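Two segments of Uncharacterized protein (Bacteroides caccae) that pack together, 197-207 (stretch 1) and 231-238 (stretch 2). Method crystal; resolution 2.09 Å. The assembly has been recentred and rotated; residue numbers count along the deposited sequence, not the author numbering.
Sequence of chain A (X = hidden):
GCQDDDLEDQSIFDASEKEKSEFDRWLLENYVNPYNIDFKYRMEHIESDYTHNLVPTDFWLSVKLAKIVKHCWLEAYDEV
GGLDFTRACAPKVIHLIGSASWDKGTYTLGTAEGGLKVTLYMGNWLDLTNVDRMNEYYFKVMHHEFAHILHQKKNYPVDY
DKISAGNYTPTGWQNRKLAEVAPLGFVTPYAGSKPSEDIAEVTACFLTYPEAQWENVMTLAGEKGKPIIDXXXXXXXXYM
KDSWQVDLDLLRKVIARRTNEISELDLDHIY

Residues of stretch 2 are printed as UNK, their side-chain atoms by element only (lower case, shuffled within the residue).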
# COMPACT_ATOMS: atom_id res chain seq x y z
N GLU A 197 -11.99 3.98 -8.26
CA GLU A 197 -11.19 2.79 -7.93
C GLU A 197 -10.22 2.39 -9.05
O GLU A 197 -9.10 1.91 -8.77
CB GLU A 197 -12.05 1.62 -7.43
CG GLU A 197 -12.34 1.75 -5.93
CD GLU A 197 -13.17 2.94 -5.63
OE1 GLU A 197 -14.35 2.91 -6.07
OE2 GLU A 197 -12.63 3.93 -5.05
N ASP A 198 -10.64 2.60 -10.29
CA ASP A 198 -9.84 2.32 -11.48
C ASP A 198 -8.52 3.11 -11.42
O ASP A 198 -7.43 2.54 -11.46
CB ASP A 198 -10.66 2.66 -12.74
CG ASP A 198 -9.99 2.31 -14.05
OD1 ASP A 198 -8.77 2.07 -14.11
OD2 ASP A 198 -10.72 2.25 -15.05
N ILE A 199 -8.59 4.40 -11.24
CA ILE A 199 -7.38 5.15 -11.21
C ILE A 199 -6.50 4.82 -9.95
O ILE A 199 -5.26 4.77 -10.08
CB ILE A 199 -7.65 6.62 -11.40
CG1 ILE A 199 -6.32 7.34 -11.53
CG2 ILE A 199 -8.56 7.22 -10.29
CD1 ILE A 199 -6.45 8.81 -11.88
N ALA A 200 -7.10 4.53 -8.79
CA ALA A 200 -6.31 4.12 -7.64
C ALA A 200 -5.59 2.78 -7.91
O ALA A 200 -4.45 2.61 -7.50
CB ALA A 200 -7.16 4.01 -6.34
N GLU A 201 -6.26 1.88 -8.64
CA GLU A 201 -5.69 0.57 -8.99
C GLU A 201 -4.58 0.69 -10.02
O GLU A 201 -3.57 -0.00 -9.91
CB GLU A 201 -6.75 -0.37 -9.51
CG GLU A 201 -7.71 -0.94 -8.42
CD GLU A 201 -6.99 -1.96 -7.53
OE1 GLU A 201 -6.94 -3.13 -7.95
OE2 GLU A 201 -6.45 -1.58 -6.46
N VAL A 202 -4.77 1.53 -11.03
CA VAL A 202 -3.72 1.71 -12.03
C VAL A 202 -2.48 2.20 -11.32
O VAL A 202 -1.42 1.67 -11.50
CB VAL A 202 -4.18 2.63 -13.16
CG1 VAL A 202 -3.00 3.03 -14.05
CG2 VAL A 202 -5.24 1.96 -13.98
N THR A 203 -2.62 3.18 -10.45
CA THR A 203 -1.49 3.74 -9.71
C THR A 203 -0.81 2.71 -8.81
O THR A 203 0.42 2.55 -8.83
CB THR A 203 -1.98 4.93 -8.81
OG1 THR A 203 -2.74 5.88 -9.57
CG2 THR A 203 -0.81 5.64 -8.16
N ALA A 204 -1.60 1.97 -8.01
CA ALA A 204 -1.08 0.99 -7.08
C ALA A 204 -0.47 -0.22 -7.77
O ALA A 204 0.55 -0.77 -7.29
CB ALA A 204 -2.17 0.52 -6.16
N CYS A 205 -1.10 -0.65 -8.86
CA CYS A 205 -0.50 -1.76 -9.65
C CYS A 205 0.80 -1.33 -10.32
O CYS A 205 1.82 -2.03 -10.29
CB CYS A 205 -1.47 -2.30 -10.68
SG CYS A 205 -2.92 -3.17 -9.97
N PHE A 206 0.78 -0.14 -10.92
CA PHE A 206 1.96 0.35 -11.58
C PHE A 206 3.12 0.47 -10.59
O PHE A 206 4.25 0.08 -10.93
CB PHE A 206 1.71 1.70 -12.25
CG PHE A 206 2.86 2.16 -13.09
CD1 PHE A 206 3.21 1.47 -14.25
CD2 PHE A 206 3.62 3.24 -12.69
CE1 PHE A 206 4.29 1.87 -15.04
CE2 PHE A 206 4.70 3.66 -13.48
CZ PHE A 206 5.04 2.96 -14.67
N LEU A 207 2.85 0.95 -9.37
CA LEU A 207 3.91 1.14 -8.43
C LEU A 207 4.46 -0.15 -7.83
O LEU A 207 5.59 -0.17 -7.49
CB LEU A 207 3.49 2.13 -7.31
CG LEU A 207 3.27 3.57 -7.73
CD1 LEU A 207 2.92 4.45 -6.50
CD2 LEU A 207 4.55 4.09 -8.40
N UNK A 231 -3.43 4.42 -22.27
CA UNK A 231 -4.00 5.76 -22.16
C UNK A 231 -4.23 6.17 -20.68
O UNK A 231 -3.93 7.30 -20.29
c UNK A 231 -5.31 5.79 -22.94
n UNK A 231 -7.97 8.22 -23.63
c UNK A 231 -5.99 7.11 -22.87
c UNK A 231 -7.30 7.10 -23.63
o UNK A 231 -7.68 6.11 -24.22
N UNK A 232 -4.78 5.24 -19.89
CA UNK A 232 -5.00 5.47 -18.46
C UNK A 232 -3.70 5.75 -17.73
O UNK A 232 -3.58 6.73 -16.95
c UNK A 232 -7.13 4.13 -18.28
c UNK A 232 -9.27 2.89 -18.03
c UNK A 232 -7.82 2.89 -17.70
c UNK A 232 -5.70 4.25 -17.83
n UNK A 232 -9.97 1.61 -17.55
N UNK A 233 -2.70 4.93 -18.01
CA UNK A 233 -1.40 5.12 -17.36
C UNK A 233 -0.74 6.42 -17.75
O UNK A 233 -0.12 7.07 -16.90
c UNK A 233 -0.48 3.94 -17.65
c UNK A 233 1.01 3.99 -15.61
c UNK A 233 0.95 4.05 -17.13
c UNK A 233 1.81 2.91 -17.72
N UNK A 234 -0.86 6.84 -19.02
CA UNK A 234 -0.26 8.09 -19.41
C UNK A 234 -0.94 9.24 -18.66
O UNK A 234 -0.30 10.19 -18.18
c UNK A 234 -0.36 8.30 -20.87
N UNK A 235 -2.26 9.14 -18.53
CA UNK A 235 -3.02 10.17 -17.85
C UNK A 235 -2.67 10.26 -16.35
O UNK A 235 -2.51 11.35 -15.79
c UNK A 235 -5.32 11.16 -17.60
se UNK A 235 -7.19 11.07 -18.20
c UNK A 235 -4.50 9.93 -18.02
c UNK A 235 -6.94 11.15 -20.10
N UNK A 236 -2.52 9.11 -15.71
CA UNK A 236 -2.04 9.05 -14.31
C UNK A 236 -0.62 9.66 -14.16
O UNK A 236 -0.39 10.47 -13.27
c UNK A 236 -1.44 7.54 -12.33
c UNK A 236 -2.04 7.61 -13.76
c UNK A 236 -3.46 7.09 -13.71
N UNK A 237 0.31 9.24 -15.01
CA UNK A 237 1.63 9.83 -15.00
C UNK A 237 1.54 11.37 -15.08
O UNK A 237 2.21 12.07 -14.33
c UNK A 237 4.49 6.07 -16.77
c UNK A 237 3.83 7.43 -17.10
c UNK A 237 3.00 7.92 -15.86
c UNK A 237 2.45 9.29 -16.13
n UNK A 237 4.85 5.34 -18.04
N UNK A 238 0.72 11.87 -16.00
CA UNK A 238 0.56 13.29 -16.21
C UNK A 238 -0.04 13.98 -14.99
O UNK A 238 0.41 15.03 -14.59
c UNK A 238 -1.80 16.67 -19.25
c UNK A 238 -0.52 15.04 -17.76
c UNK A 238 -0.28 13.54 -17.46
n UNK A 238 -0.81 17.78 -19.07
c UNK A 238 -1.15 15.28 -19.15

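Position 231 carries three side-chain carbons in a row, the third bonded to one oxygen and one nitrogen. It stays out of reach of stretch 1. The residue is Gln 231.

Position 232 has four carbons in an unbranched row ending in a nitrogen. Its CA-to-CB bond points toward stretch 1, and the chain runs nearly straight after an m chi1. The terminal nitrogen lies 2.7 Å from OD2 of Asp 198. A long chain ending in an amine is lysine, so this is Lys 232. Its NZ donates a hydrogen bond to that oxygen, as part of a salt bridge.

Position 233 has four carbons, forked at the second. The CA-to-CB bond points sideways, but the end of the side chain comes nearer to stretch 1. One branch carbon sits 3.6 Å from CD1 of Phe 206 and lies over one face of that ring. A fork one carbon beyond CB means Leu 233. Its CD1 is 3.7 Å from the centroid of the Phe 206 ring, close to the ring normal, and makes a CH-pi contact.

Position 234 has one side-chain carbon and no contact with stretch 1. It is Ala 234.

Position 235 has two carbons, a selenium and a last carbon, unbranched. The end of its side chain leads away from stretch 1. The selenium identifies selenomethionine, Met 235.

Position 236 has three carbons, with the fork at CB. Its CA-to-CB bond points toward stretch 1. One branch carbon is 3.6 Å from CG1 of Ile 199; the other is 3.5 Å from OG1 of Thr 203. Branching at CB with carbon alone gives Val 236. Its CG2 also lies 4.1 Å from CG1 of Val 202.

Position 237 again has four carbons in a row ending in nitrogen. The last carbon lies 3.8 Å from CZ of Phe 206. It is Lys 237; that carbon is CE, so the aliphatic part of the chain makes this contact.

Position 238 has the same four carbons and nitrogen, but it is out of reach of stretch 1. It is Lys 238.

The two helices cross at 84°, with axes 10.0 Å apart at closest approach. The contact buries 409 Å², both sides summed. Val 236 packs among Ile 199, Val 202 and Thr 203. The OG1 of Thr 203 donates a hydrogen bond to O of Ile 199 at 2.8 Å, which satisfies the hydroxyl beside an apolar neighbour. Leu 233 also meets Val 202. The salt bridge adds a charged link to this mainly apolar packing.

Stretch 2, residues 231-238: QKLAMVKK
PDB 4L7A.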